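Local coordinates for regulatory protein of LacI family (Chloroflexus aggregans, PDB 3BBL) that probably regulates transcription by binding operator DNA as a dimer whose affinity responds to a small effector held in its periplasmic-binding-protein-like core, at the interface of chains A and B. Coordinates in Å, arbitrary orientation; residue numbers count along the deposited sequence, not the author numbering. Chains: chain A/B, Regulatory protein of LacI family.

The interface of chains A and B. Residues chain A 6, 31, 41-43; chain B 31, 41-43.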
loop_
_atom_site.group_PDB
_atom_site.type_symbol
_atom_site.label_atom_id
_atom_site.label_comp_id
_atom_site.label_asym_id
_atom_site.label_seq_id
_atom_site.Cartn_x
_atom_site.Cartn_y
_atom_site.Cartn_z
HETATM N N MSE A 6 -13.046 20.214 -10.753
HETATM C CA MSE A 6 -12.424 18.905 -10.798
HETATM C C MSE A 6 -10.949 18.976 -11.176
HETATM O O MSE A 6 -10.559 19.694 -12.100
HETATM C CB MSE A 6 -13.197 18.003 -11.747
HETATM C CG MSE A 6 -14.504 17.617 -11.123
HETATM SE SE MSE A 6 -15.465 16.338 -12.189
HETATM C CE MSE A 6 -14.479 14.799 -11.663
ATOM N N VAL A 31 -8.165 14.014 -2.005
ATOM C CA VAL A 31 -9.612 13.897 -2.060
ATOM C C VAL A 31 -10.296 14.632 -0.918
ATOM O O VAL A 31 -11.295 15.312 -1.127
ATOM C CB VAL A 31 -10.049 12.424 -2.044
ATOM C CG1 VAL A 31 -11.560 12.322 -1.847
ATOM C CG2 VAL A 31 -9.645 11.760 -3.350
ATOM N N VAL A 41 -11.354 15.124 -7.203
ATOM C CA VAL A 41 -10.171 14.691 -7.924
ATOM C C VAL A 41 -10.695 13.699 -8.949
ATOM O O VAL A 41 -11.456 12.796 -8.616
ATOM C CB VAL A 41 -9.159 13.972 -7.008
ATOM C CG1 VAL A 41 -8.004 13.426 -7.844
ATOM C CG2 VAL A 41 -8.642 14.935 -5.942
ATOM N N LEU A 42 -10.305 13.879 -10.201
ATOM C CA LEU A 42 -10.750 12.985 -11.244
ATOM C C LEU A 42 -9.605 12.130 -11.764
ATOM O O LEU A 42 -8.750 12.609 -12.510
ATOM C CB LEU A 42 -11.351 13.782 -12.394
ATOM C CG LEU A 42 -11.901 12.946 -13.548
ATOM C CD1 LEU A 42 -13.094 12.139 -13.066
ATOM C CD2 LEU A 42 -12.293 13.854 -14.706
ATOM N N PRO A 43 -9.567 10.852 -11.366
ATOM C CA PRO A 43 -8.510 9.946 -11.818
ATOM C C PRO A 43 -8.726 9.573 -13.278
ATOM O O PRO A 43 -9.857 9.411 -13.720
ATOM C CB PRO A 43 -8.682 8.728 -10.916
ATOM C CG PRO A 43 -9.354 9.278 -9.707
ATOM C CD PRO A 43 -10.349 10.238 -10.282
ATOM N N VAL B 31 -10.295 2.348 -12.473
ATOM C CA VAL B 31 -10.004 3.489 -13.324
ATOM C C VAL B 31 -9.686 3.079 -14.753
ATOM O O VAL B 31 -10.158 3.702 -15.697
ATOM C CB VAL B 31 -8.833 4.311 -12.763
ATOM C CG1 VAL B 31 -8.377 5.348 -13.788
ATOM C CG2 VAL B 31 -9.263 4.999 -11.479
ATOM N N VAL B 41 -13.980 7.330 -12.664
ATOM C CA VAL B 41 -14.328 7.023 -11.289
ATOM C C VAL B 41 -14.178 8.346 -10.557
ATOM O O VAL B 41 -13.167 9.028 -10.694
ATOM C CB VAL B 41 -13.368 5.994 -10.658
ATOM C CG1 VAL B 41 -13.704 5.813 -9.180
ATOM C CG2 VAL B 41 -13.468 4.662 -11.398
ATOM N N LEU B 42 -15.194 8.721 -9.796
ATOM C CA LEU B 42 -15.141 9.963 -9.061
ATOM C C LEU B 42 -15.041 9.714 -7.564
ATOM O O LEU B 42 -16.024 9.349 -6.919
ATOM C CB LEU B 42 -16.381 10.798 -9.354
ATOM C CG LEU B 42 -16.426 12.160 -8.667
ATOM C CD1 LEU B 42 -15.316 13.041 -9.214
ATOM C CD2 LEU B 42 -17.787 12.806 -8.884
ATOM N N PRO B 43 -13.843 9.896 -6.993
ATOM C CA PRO B 43 -13.646 9.691 -5.558
ATOM C C PRO B 43 -14.288 10.824 -4.771
ATOM O O PRO B 43 -14.269 11.971 -5.200
ATOM C CB PRO B 43 -12.129 9.717 -5.404
ATOM C CG PRO B 43 -11.632 9.323 -6.751
ATOM C CD PRO B 43 -12.551 10.059 -7.677
#
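The edge strand 40-43 of one subunit faces its own copy across a two-fold axis, and A:Pro43 and B:Pro43 meet where the axis passes. The two pyrrolidine rings point their outer carbons at one another: CD of A:Pro43 lies 3.4 Å from CD of B:Pro43, and CG of A:Pro43 lies 3.7 Å from CG of B:Pro43. Each CD also lies near the carbonyl O of the partner's Val41, an approach modelled too short to be weighed, and the two-fold repeats it. On its outer flank each proline is touched lightly by a valine of the partner's helix 23-36. CG2 of A:Val31 packs on CB of B:Pro43 at 3.8 Å, the side chains meeting at about a right angle, and B:Val31 does the same to A:Pro43. A chi1 of 170° puts CG2 anti to the carbonyl carbon, beside the backbone N, and this is the branch that meets the ring. Beyond the prolines, B:Leu42 neighbours A:Met6, a selenomethionine, but their methyl contact is doubtful as modelled; CD1 of B:Leu42 comes 3.9 Å from the carbonyl O of A:Val41. Strands 6-9 and 40-43 and helix 23-36 belong to the N-terminal lobe of the periplasmic-binding-protein-like fold, the lobe that joins the DNA-binding headpiece in LacI-family repressors. Those repressors dimerise through this core, and with the two-fold symmetry of the deposited pair this suggests that the patch is part of a family-type dimer.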